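Local coordinates for protein beta 1-3 glucanase (Clostridium beijerinckii NCIMB 8052, PDB 5H4E) that probably hydrolyses beta-1,3-glucans, acting as a glycoside hydrolase family 64 beta-1,3-glucanase domain, at residues A195-L200 with P329-A334; A221-F226 with S278-L283; A183-A188 with K335-H340; F307-M312 with Y323-A328. All coordinates share one frame; numbering follows the deposited sequence.

Contact 1: A195-L200 with P329-A334; sequences AEFKSL and PANYFA
N331 OD1, within 4.5 Å of F197 CE1 across the contact, accepts the N-H of A334. The 2.9 Å between A334 N and N331 OD1, with an N-H...O angle of 162°, identifies a capping bond, although the donor stands above the plane of the amide carbonyl. ND2 of the same amide bonds to N308 OD1, so both of its polar atoms are engaged and the orientation of the amide is defined. N331 is thus the N-cap of helix 332-339, and the weakly bonded turn 195-198 presses F197 against that capped end. Y332 CB lies over one face of the F197 ring, 4.0 Å from its centroid. The Y332 ring turns its edge to the same phenyl in an offset edge-to-face pair, planes 75° apart, with Y332 CD2 and F197 CE2 3.7 Å apart. F197 CZ approaches A330 O obliquely at 3.3 Å; this oxygen also receives a weak bond from Y332 N, in an inverse gamma turn centred on N331. On the other flank F333 CB meets F197 CD1 at 4.1 Å. F333 CG is anti to the backbone N (chi1 172°), and its ring atom CD2 touches L200 CD1 at 4.3 Å.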
# COMPACT_ATOMS: atom_id res chain seq x y z
N ALA A 195 16.15 -9.33 -14.89
CA ALA A 195 15.65 -10.70 -14.97
C ALA A 195 14.94 -11.17 -13.71
O ALA A 195 13.91 -11.82 -13.80
CB ALA A 195 16.79 -11.65 -15.31
N GLU A 196 15.48 -10.85 -12.53
CA GLU A 196 14.90 -11.32 -11.27
C GLU A 196 13.45 -10.86 -11.07
O GLU A 196 12.68 -11.50 -10.35
CB GLU A 196 15.74 -10.85 -10.08
CG GLU A 196 17.14 -11.41 -10.05
CD GLU A 196 18.16 -10.50 -10.71
OE1 GLU A 196 17.77 -9.60 -11.49
OE2 GLU A 196 19.37 -10.67 -10.44
N PHE A 197 13.08 -9.75 -11.71
CA PHE A 197 11.76 -9.16 -11.48
C PHE A 197 10.73 -9.50 -12.54
O PHE A 197 9.55 -9.18 -12.36
CB PHE A 197 11.89 -7.64 -11.38
CG PHE A 197 12.59 -7.20 -10.14
CD1 PHE A 197 11.87 -6.91 -8.99
CD2 PHE A 197 13.97 -7.10 -10.11
CE1 PHE A 197 12.50 -6.52 -7.84
CE2 PHE A 197 14.62 -6.71 -8.96
CZ PHE A 197 13.88 -6.41 -7.82
N LYS A 198 11.15 -10.14 -13.63
CA LYS A 198 10.28 -10.33 -14.78
C LYS A 198 9.11 -11.29 -14.52
O LYS A 198 8.00 -11.04 -14.99
CB LYS A 198 11.09 -10.83 -15.99
CG LYS A 198 12.01 -9.78 -16.60
CD LYS A 198 12.44 -10.17 -18.01
CE LYS A 198 13.32 -9.10 -18.66
NZ LYS A 198 14.70 -9.21 -18.17
N SER A 199 9.35 -12.37 -13.79
CA SER A 199 8.30 -13.38 -13.63
C SER A 199 7.29 -13.00 -12.55
O SER A 199 6.40 -13.77 -12.22
CB SER A 199 8.90 -14.76 -13.32
OG SER A 199 9.43 -14.83 -12.01
N LEU A 200 7.42 -11.79 -12.01
CA LEU A 200 6.39 -11.26 -11.12
C LEU A 200 5.10 -11.02 -11.90
O LEU A 200 4.02 -10.94 -11.31
CB LEU A 200 6.86 -9.95 -10.46
CG LEU A 200 7.99 -10.14 -9.45
CD1 LEU A 200 8.45 -8.78 -8.85
CD2 LEU A 200 7.61 -11.14 -8.35
N PRO A 329 21.50 -4.55 -6.00
CA PRO A 329 20.06 -4.81 -5.92
C PRO A 329 19.27 -3.56 -5.57
O PRO A 329 19.69 -2.76 -4.74
CB PRO A 329 19.97 -5.83 -4.79
CG PRO A 329 21.07 -5.44 -3.87
CD PRO A 329 22.20 -5.01 -4.78
N ALA A 330 18.11 -3.41 -6.19
CA ALA A 330 17.20 -2.33 -5.83
C ALA A 330 15.78 -2.82 -6.08
O ALA A 330 15.60 -3.86 -6.72
CB ALA A 330 17.49 -1.08 -6.64
N ASN A 331 14.79 -2.09 -5.61
CA ASN A 331 13.41 -2.51 -5.83
C ASN A 331 12.93 -2.05 -7.20
O ASN A 331 12.25 -1.03 -7.33
CB ASN A 331 12.50 -2.00 -4.71
CG ASN A 331 11.18 -2.72 -4.67
OD1 ASN A 331 10.64 -3.08 -5.70
ND2 ASN A 331 10.65 -2.96 -3.46
N TYR A 332 13.30 -2.79 -8.24
CA TYR A 332 12.97 -2.39 -9.61
C TYR A 332 11.48 -2.47 -9.92
O TYR A 332 10.98 -1.78 -10.80
CB TYR A 332 13.79 -3.23 -10.60
CG TYR A 332 15.24 -2.81 -10.59
CD1 TYR A 332 15.63 -1.61 -11.20
CD2 TYR A 332 16.21 -3.55 -9.92
CE1 TYR A 332 16.95 -1.19 -11.19
CE2 TYR A 332 17.55 -3.14 -9.92
CZ TYR A 332 17.90 -1.96 -10.55
OH TYR A 332 19.22 -1.52 -10.56
N PHE A 333 10.77 -3.30 -9.17
CA PHE A 333 9.31 -3.26 -9.19
C PHE A 333 8.82 -1.85 -8.80
O PHE A 333 8.08 -1.20 -9.55
CB PHE A 333 8.75 -4.35 -8.25
CG PHE A 333 7.25 -4.29 -8.03
CD1 PHE A 333 6.71 -3.54 -6.99
CD2 PHE A 333 6.38 -5.00 -8.85
CE1 PHE A 333 5.33 -3.48 -6.77
CE2 PHE A 333 4.99 -4.96 -8.64
CZ PHE A 333 4.47 -4.20 -7.60
N ALA A 334 9.26 -1.35 -7.65
CA ALA A 334 8.84 -0.03 -7.17
C ALA A 334 9.21 1.05 -8.18
O ALA A 334 8.39 1.92 -8.50
CB ALA A 334 9.47 0.28 -5.82

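Contact 2: A221-F226 with S278-L283; sequences ANAHYF and STQEVL
A type I beta turn, N222 to Y225, docks on the N-terminal part of helix 279-284: T279 and Q280 meet the turn, V282 and L283 the ring of F226 that follows it. Two hydrogen bonds join the segments. F226 N donates to T279 OG1 at 2.8 Å, with an N-H...O angle of 148°. The threonine hydroxyl is set for this by a first torsion of -79°, which puts OG1 anti to the carbonyl carbon; OG1 is also bonded to D227 OD1. Q280, its chain bent at chi2, brings NE2 to A223 O at 2.9 Å. That bond is fairly straight (159°), lies in the carbonyl plane on a lone pair, and runs close to the plane of the glutamine amide. The same NE2 has a second acceptor in F216 O. A water completes the grip on A223, donating to A223 O at 3.2 Å and to Q280 OE1 at 2.8 Å, so the turn carbonyl receives two donors. Beside these polar links F226 supplies the apolar part. V282 CG1 sits over the centre of its ring, 3.9 Å from the centroid, while Y225 CE2 covers the opposite face nearer the rim. L283 CD2 comes in at the ring edge, 3.7 Å from F226 CE2. The helix end that receives the turn is closed by reciprocal bonds: E281 N to S278 OG at 3.0 Å and S278 N to E281 OE1 at 2.9 Å, the defining pair of a capping box at a helix N-terminus.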
# COMPACT_ATOMS: atom_id res chain seq x y z
N ALA A 221 13.04 -18.25 -5.39
CA ALA A 221 14.34 -18.13 -6.05
C ALA A 221 15.14 -16.89 -5.65
O ALA A 221 16.37 -16.95 -5.54
CB ALA A 221 14.14 -18.13 -7.57
N ASN A 222 14.46 -15.77 -5.42
CA ASN A 222 15.15 -14.51 -5.14
C ASN A 222 15.15 -14.12 -3.67
O ASN A 222 15.23 -12.93 -3.32
CB ASN A 222 14.53 -13.39 -5.97
CG ASN A 222 14.47 -13.72 -7.45
OD1 ASN A 222 13.39 -13.72 -8.05
ND2 ASN A 222 15.62 -14.01 -8.04
N ALA A 223 15.08 -15.13 -2.81
CA ALA A 223 14.96 -14.96 -1.36
C ALA A 223 16.11 -14.17 -0.76
O ALA A 223 15.97 -13.57 0.31
CB ALA A 223 14.87 -16.32 -0.68
N HIS A 224 17.25 -14.18 -1.45
CA HIS A 224 18.46 -13.57 -0.91
C HIS A 224 18.95 -12.39 -1.76
O HIS A 224 20.11 -12.01 -1.68
CB HIS A 224 19.55 -14.63 -0.77
CG HIS A 224 19.15 -15.76 0.12
ND1 HIS A 224 19.12 -15.64 1.49
CD2 HIS A 224 18.70 -17.01 -0.16
CE1 HIS A 224 18.69 -16.77 2.02
NE2 HIS A 224 18.44 -17.62 1.04
N TYR A 225 18.05 -11.82 -2.54
CA TYR A 225 18.39 -10.78 -3.52
C TYR A 225 19.17 -9.61 -2.90
O TYR A 225 20.11 -9.11 -3.51
CB TYR A 225 17.11 -10.27 -4.20
CG TYR A 225 17.34 -9.17 -5.22
CD1 TYR A 225 18.04 -9.42 -6.40
CD2 TYR A 225 16.83 -7.89 -5.02
CE1 TYR A 225 18.25 -8.41 -7.34
CE2 TYR A 225 17.03 -6.89 -5.95
CZ TYR A 225 17.73 -7.14 -7.10
OH TYR A 225 17.92 -6.13 -8.00
N PHE A 226 18.80 -9.18 -1.70
CA PHE A 226 19.45 -8.02 -1.11
C PHE A 226 20.62 -8.34 -0.18
O PHE A 226 21.26 -7.43 0.33
CB PHE A 226 18.43 -7.18 -0.33
CG PHE A 226 17.67 -6.19 -1.18
CD1 PHE A 226 18.25 -4.98 -1.53
CD2 PHE A 226 16.38 -6.46 -1.59
CE1 PHE A 226 17.55 -4.05 -2.29
CE2 PHE A 226 15.69 -5.54 -2.36
CZ PHE A 226 16.28 -4.34 -2.72
N SER A 278 16.76 -9.09 6.76
CA SER A 278 16.70 -10.03 5.66
C SER A 278 16.26 -9.30 4.40
O SER A 278 15.85 -8.13 4.45
CB SER A 278 15.72 -11.16 5.95
OG SER A 278 14.42 -10.62 6.12
N THR A 279 16.33 -10.00 3.28
CA THR A 279 15.79 -9.50 2.02
C THR A 279 14.29 -9.23 2.16
O THR A 279 13.78 -8.24 1.63
CB THR A 279 16.09 -10.50 0.87
OG1 THR A 279 17.45 -10.32 0.44
CG2 THR A 279 15.19 -10.28 -0.34
N GLN A 280 13.60 -10.09 2.91
CA GLN A 280 12.15 -9.93 3.07
C GLN A 280 11.84 -8.70 3.91
O GLN A 280 10.89 -7.99 3.64
CB GLN A 280 11.52 -11.17 3.71
CG GLN A 280 11.51 -12.40 2.81
CD GLN A 280 12.90 -12.95 2.58
OE1 GLN A 280 13.65 -13.17 3.54
NE2 GLN A 280 13.26 -13.16 1.32
N GLU A 281 12.66 -8.44 4.93
CA GLU A 281 12.41 -7.29 5.78
C GLU A 281 12.62 -5.98 5.03
O GLU A 281 11.93 -4.99 5.28
CB GLU A 281 13.28 -7.36 7.03
CG GLU A 281 12.71 -8.32 8.06
CD GLU A 281 13.66 -8.66 9.19
OE1 GLU A 281 14.89 -8.61 8.98
OE2 GLU A 281 13.16 -8.98 10.29
N VAL A 282 13.58 -5.97 4.11
CA VAL A 282 13.78 -4.79 3.26
C VAL A 282 12.54 -4.57 2.38
O VAL A 282 11.95 -3.48 2.37
CB VAL A 282 15.04 -4.94 2.38
CG1 VAL A 282 15.05 -3.91 1.23
CG2 VAL A 282 16.28 -4.80 3.25
N LEU A 283 12.13 -5.61 1.67
CA LEU A 283 11.02 -5.51 0.73
C LEU A 283 9.70 -5.19 1.40
O LEU A 283 8.87 -4.46 0.84
CB LEU A 283 10.90 -6.82 -0.07
CG LEU A 283 12.08 -7.02 -1.01
CD1 LEU A 283 12.06 -8.42 -1.58
CD2 LEU A 283 12.04 -5.98 -2.13
O HOH W 1 15.88 -14.81 3.27

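Contact 3: A183-A188 with K335-H340; sequences ADLMNA and KFWHDH
F336 reaches helix 182-192 between L185 and A188, one helical turn apart. Its CG is anti to the backbone N (chi1 -170°), and its CZ lies 3.6 Å from L185 O and 3.7 Å from A188 CB; the alanine methyl meets the ring at its edge, in plane. W337 follows, and its CZ3 makes a looser apolar contact with L185 CD2 at 4.4 Å. F336 CD1 stands over one face of the indole, toward its rim. H340 then turns back over one face of the F336 ring. H340 ND1 donates to F336 O at 2.9 Å and 165°, with the acceptor in the imidazole plane, while H340 N bonds to W337 O. The side chain therefore takes the carbonyl four residues earlier. This bond fixes the imidazole with ND1 over the centre of the F336 ring, 3.4 Å above its plane. The L185 and H340 side chains run past one another in opposing senses, L185 CD2 coming within 3.6 Å of H340 CB. The axes of 183-188 and 335-339 approach to 11.6 Å at 138° between their directions, a wide spacing filled by these side chains. W337 also stacks on F158 and touches I206 of strand 206-207 and Y189 of helix 182-192, while the H340 backbone bonds to T179, just beyond strand 173-177.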
# COMPACT_ATOMS: atom_id res chain seq x y z
N ALA A 183 -2.67 -3.02 -20.61
CA ALA A 183 -1.88 -3.77 -21.59
C ALA A 183 -0.51 -3.14 -21.79
O ALA A 183 0.51 -3.84 -21.80
CB ALA A 183 -2.61 -3.85 -22.93
N ASP A 184 -0.47 -1.83 -21.97
CA ASP A 184 0.82 -1.16 -22.19
C ASP A 184 1.73 -1.25 -20.98
O ASP A 184 2.93 -1.42 -21.13
CB ASP A 184 0.63 0.31 -22.56
CG ASP A 184 0.11 0.49 -23.97
OD1 ASP A 184 0.06 -0.50 -24.75
OD2 ASP A 184 -0.25 1.64 -24.30
N LEU A 185 1.16 -1.13 -19.78
CA LEU A 185 1.96 -1.18 -18.55
C LEU A 185 2.52 -2.59 -18.31
O LEU A 185 3.70 -2.74 -17.96
CB LEU A 185 1.14 -0.70 -17.35
CG LEU A 185 0.87 0.81 -17.30
CD1 LEU A 185 -0.23 1.12 -16.27
CD2 LEU A 185 2.17 1.58 -16.98
N MET A 186 1.68 -3.60 -18.48
CA MET A 186 2.11 -4.99 -18.41
C MET A 186 3.28 -5.29 -19.35
O MET A 186 4.29 -5.87 -18.95
CB MET A 186 0.95 -5.93 -18.76
CG MET A 186 -0.24 -5.86 -17.84
SD MET A 186 0.12 -6.63 -16.27
CE MET A 186 -1.54 -6.96 -15.69
N ASN A 187 3.11 -4.91 -20.62
CA ASN A 187 4.14 -5.16 -21.62
C ASN A 187 5.43 -4.40 -21.32
O ASN A 187 6.52 -4.96 -21.39
CB ASN A 187 3.63 -4.81 -23.01
CG ASN A 187 2.52 -5.74 -23.48
OD1 ASN A 187 2.46 -6.91 -23.08
ND2 ASN A 187 1.65 -5.24 -24.35
N ALA A 188 5.30 -3.11 -20.99
CA ALA A 188 6.46 -2.29 -20.65
C ALA A 188 7.20 -2.85 -19.46
O ALA A 188 8.42 -2.88 -19.45
CB ALA A 188 6.05 -0.87 -20.39
N LYS A 335 10.44 0.99 -8.66
CA LYS A 335 10.93 1.98 -9.63
C LYS A 335 10.04 2.03 -10.88
O LYS A 335 9.75 3.12 -11.39
CB LYS A 335 12.38 1.69 -9.99
CG LYS A 335 12.97 2.50 -11.17
CD LYS A 335 12.93 4.03 -10.99
CE LYS A 335 13.83 4.72 -12.05
NZ LYS A 335 13.72 6.22 -12.00
N PHE A 336 9.59 0.87 -11.36
CA PHE A 336 8.70 0.88 -12.52
C PHE A 336 7.45 1.75 -12.29
O PHE A 336 7.05 2.53 -13.17
CB PHE A 336 8.26 -0.54 -12.93
CG PHE A 336 7.54 -0.57 -14.26
CD1 PHE A 336 6.16 -0.57 -14.31
CD2 PHE A 336 8.26 -0.51 -15.45
CE1 PHE A 336 5.49 -0.56 -15.54
CE2 PHE A 336 7.61 -0.50 -16.67
CZ PHE A 336 6.22 -0.52 -16.71
N TRP A 337 6.82 1.63 -11.13
CA TRP A 337 5.56 2.37 -10.92
C TRP A 337 5.87 3.87 -10.81
O TRP A 337 5.12 4.69 -11.32
CB TRP A 337 4.78 1.79 -9.72
CG TRP A 337 4.60 0.32 -9.98
CD1 TRP A 337 5.13 -0.73 -9.28
CD2 TRP A 337 3.96 -0.26 -11.13
NE1 TRP A 337 4.83 -1.92 -9.90
CE2 TRP A 337 4.11 -1.65 -11.04
CE3 TRP A 337 3.24 0.27 -12.21
CZ2 TRP A 337 3.59 -2.52 -12.00
CZ3 TRP A 337 2.75 -0.58 -13.16
CH2 TRP A 337 2.92 -1.96 -13.05
N HIS A 338 6.99 4.22 -10.20
CA HIS A 338 7.39 5.62 -10.16
C HIS A 338 7.56 6.14 -11.58
O HIS A 338 7.14 7.26 -11.88
CB HIS A 338 8.68 5.80 -9.35
CG HIS A 338 8.47 5.65 -7.87
ND1 HIS A 338 7.99 6.68 -7.08
CD2 HIS A 338 8.65 4.59 -7.05
CE1 HIS A 338 7.89 6.25 -5.83
NE2 HIS A 338 8.27 4.99 -5.79
N ASP A 339 8.12 5.32 -12.46
CA ASP A 339 8.38 5.75 -13.83
C ASP A 339 7.10 5.80 -14.65
O ASP A 339 7.09 6.31 -15.77
CB ASP A 339 9.40 4.83 -14.52
CG ASP A 339 10.82 5.09 -14.07
OD1 ASP A 339 11.09 6.15 -13.45
OD2 ASP A 339 11.69 4.23 -14.34
N HIS A 340 6.01 5.29 -14.09
CA HIS A 340 4.71 5.32 -14.77
C HIS A 340 3.60 5.83 -13.87
O HIS A 340 2.62 5.14 -13.61
CB HIS A 340 4.38 3.93 -15.32
CG HIS A 340 5.37 3.47 -16.34
ND1 HIS A 340 6.59 2.92 -16.00
CD2 HIS A 340 5.37 3.57 -17.69
CE1 HIS A 340 7.28 2.66 -17.10
NE2 HIS A 340 6.56 3.04 -18.14

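Contact 4: F307-M312 with Y323-A328; sequences FNRHVM and YFYKDA
R309 and F324 bring the backbones to 4.9 Å between CA atoms, and Y325 N donates to R309 O at 2.8 Å with a nearly straight N-H...O angle of 174°. The helix that begins at 294 ends here in a Schellman motif, H310 taking positive phi, and the loop 323-328 folds back over this C-terminal end. R309 runs extended from CG to NE (chi3 177°) side by side with F324. Its CD lies over the centre of the phenyl ring, 3.6 Å from the centroid in a CH-pi contact, and the guanidinium plane is only 3° from the ring plane. Beyond the ring, R309 NH2 makes a salt bridge with D352 OD1 and a bond to V354 O, which hold the charged end. V311 CG1 comes to the edge of the F324 ring, 4.0 Å from F324 CD1, and lies 3.3 Å from Y323 O. On the loop's far part, D327 O sits over one face of the H310 imidazole, whose ND1 bonds to P329 O. Y325 lays a ring face over R309 CA, its centroid 4.3 Å away, with its hydroxyl near the guanidinium edge. One water bridges the two side chains, 3.0 Å from R309 NE, which donates to it, and 2.6 Å from Y325 OH.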
# COMPACT_ATOMS: atom_id res chain seq x y z
N PHE A 307 17.48 1.21 1.53
CA PHE A 307 17.81 -0.11 0.99
C PHE A 307 17.07 -0.36 -0.30
O PHE A 307 17.69 -0.70 -1.30
CB PHE A 307 17.53 -1.21 2.01
CG PHE A 307 18.70 -1.49 2.91
CD1 PHE A 307 19.87 -2.02 2.40
CD2 PHE A 307 18.62 -1.24 4.28
CE1 PHE A 307 20.96 -2.28 3.24
CE2 PHE A 307 19.71 -1.50 5.11
CZ PHE A 307 20.87 -2.03 4.58
N ASN A 308 15.75 -0.18 -0.30
CA ASN A 308 14.98 -0.39 -1.53
C ASN A 308 15.45 0.47 -2.70
O ASN A 308 15.43 0.03 -3.86
CB ASN A 308 13.50 -0.12 -1.29
CG ASN A 308 12.82 -1.27 -0.59
OD1 ASN A 308 12.45 -2.27 -1.21
ND2 ASN A 308 12.69 -1.17 0.73
N ARG A 309 15.88 1.69 -2.38
CA ARG A 309 16.30 2.66 -3.40
C ARG A 309 17.79 2.56 -3.73
O ARG A 309 18.27 3.27 -4.62
CB ARG A 309 15.96 4.08 -2.92
CG ARG A 309 14.45 4.36 -2.85
CD ARG A 309 14.14 5.61 -2.01
NE ARG A 309 12.71 5.91 -1.99
CZ ARG A 309 12.12 6.77 -1.17
NH1 ARG A 309 12.85 7.43 -0.26
NH2 ARG A 309 10.81 6.97 -1.23
N HIS A 310 18.48 1.64 -3.05
CA HIS A 310 19.94 1.45 -3.15
C HIS A 310 20.70 2.77 -2.99
O HIS A 310 21.45 3.17 -3.87
CB HIS A 310 20.31 0.76 -4.48
CG HIS A 310 21.70 0.19 -4.50
ND1 HIS A 310 21.95 -1.17 -4.57
CD2 HIS A 310 22.92 0.78 -4.50
CE1 HIS A 310 23.25 -1.39 -4.60
NE2 HIS A 310 23.87 -0.22 -4.55
N VAL A 311 20.52 3.43 -1.85
CA VAL A 311 21.26 4.66 -1.56
C VAL A 311 21.74 4.69 -0.10
O VAL A 311 22.04 5.76 0.43
CB VAL A 311 20.40 5.93 -1.82
CG1 VAL A 311 20.31 6.23 -3.33
CG2 VAL A 311 19.01 5.82 -1.18
N MET A 312 21.84 3.51 0.52
CA MET A 312 22.27 3.42 1.91
C MET A 312 23.66 4.03 2.12
O MET A 312 23.98 4.53 3.20
CB MET A 312 22.26 1.95 2.38
CG MET A 312 20.91 1.53 3.01
SD MET A 312 20.50 2.51 4.48
CE MET A 312 21.60 1.81 5.72
N TYR A 323 19.11 9.90 -7.67
CA TYR A 323 20.12 8.96 -7.20
C TYR A 323 19.57 7.57 -6.88
O TYR A 323 20.34 6.67 -6.56
CB TYR A 323 20.83 9.54 -5.97
CG TYR A 323 21.68 10.74 -6.30
CD1 TYR A 323 21.12 12.01 -6.43
CD2 TYR A 323 23.05 10.60 -6.51
CE1 TYR A 323 21.91 13.11 -6.75
CE2 TYR A 323 23.84 11.69 -6.83
CZ TYR A 323 23.26 12.94 -6.94
OH TYR A 323 24.04 14.02 -7.26
N PHE A 324 18.24 7.41 -6.98
CA PHE A 324 17.60 6.15 -6.58
C PHE A 324 17.71 5.10 -7.69
O PHE A 324 17.70 5.45 -8.88
CB PHE A 324 16.10 6.32 -6.25
CG PHE A 324 15.78 7.31 -5.14
CD1 PHE A 324 16.74 7.79 -4.27
CD2 PHE A 324 14.46 7.72 -4.97
CE1 PHE A 324 16.40 8.70 -3.26
CE2 PHE A 324 14.11 8.63 -3.97
CZ PHE A 324 15.08 9.10 -3.11
N TYR A 325 17.78 3.83 -7.30
CA TYR A 325 17.70 2.69 -8.21
C TYR A 325 18.78 2.67 -9.28
O TYR A 325 18.57 2.15 -10.38
CB TYR A 325 16.33 2.67 -8.90
CG TYR A 325 15.16 2.78 -7.94
CD1 TYR A 325 14.80 1.71 -7.12
CD2 TYR A 325 14.41 3.94 -7.87
CE1 TYR A 325 13.72 1.81 -6.26
CE2 TYR A 325 13.32 4.05 -7.00
CZ TYR A 325 12.99 2.98 -6.20
OH TYR A 325 11.90 3.09 -5.36
N LYS A 326 19.96 3.20 -8.95
CA LYS A 326 21.04 3.34 -9.92
C LYS A 326 21.89 2.08 -10.06
O LYS A 326 22.65 1.93 -11.02
CB LYS A 326 21.92 4.53 -9.55
CG LYS A 326 21.33 5.89 -9.90
CD LYS A 326 21.45 6.15 -11.40
CE LYS A 326 20.87 7.50 -11.81
NZ LYS A 326 19.41 7.65 -11.47
N ASP A 327 21.80 1.19 -9.09
CA ASP A 327 22.46 -0.10 -9.24
C ASP A 327 21.73 -1.18 -8.47
O ASP A 327 20.99 -0.90 -7.52
CB ASP A 327 23.92 -0.02 -8.78
CG ASP A 327 24.75 -1.21 -9.29
OD1 ASP A 327 24.25 -1.98 -10.15
OD2 ASP A 327 25.91 -1.37 -8.83
N ALA A 328 21.93 -2.43 -8.90
CA ALA A 328 21.35 -3.59 -8.25
C ALA A 328 22.16 -4.00 -7.02
O ALA A 328 23.38 -3.81 -7.00
CB ALA A 328 21.27 -4.75 -9.25
O HOH W 2 11.15 5.44 -4.50
O HOH W 3 21.07 4.08 -6.39

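Contacts 1, 2 and 4 form one continuous cluster, with centres 11 to 15 Å apart. N308 joins all three: its ND2 probably bonds to V282 O of contact 2 at 2.9 Å, and its O lies 2.8 Å from N331 N of contact 1. F226 CE1 packs on F307 O at 3.5 Å, a second link between contacts 2 and 4. Just ahead of helix 332-339, H310 ties contact 4 to contact 1 through P329, and Y225 OH lies 3.3 Å from A330 N, a probable bond between contacts 2 and 1. Contact 3 uses the same helix one turn later, its centre 12 Å from that of contact 1. It touches contact 4 through K335 CD and Y325 CD2 at 3.5 Å, but stays about 10 Å from contact 2 at the nearest atoms.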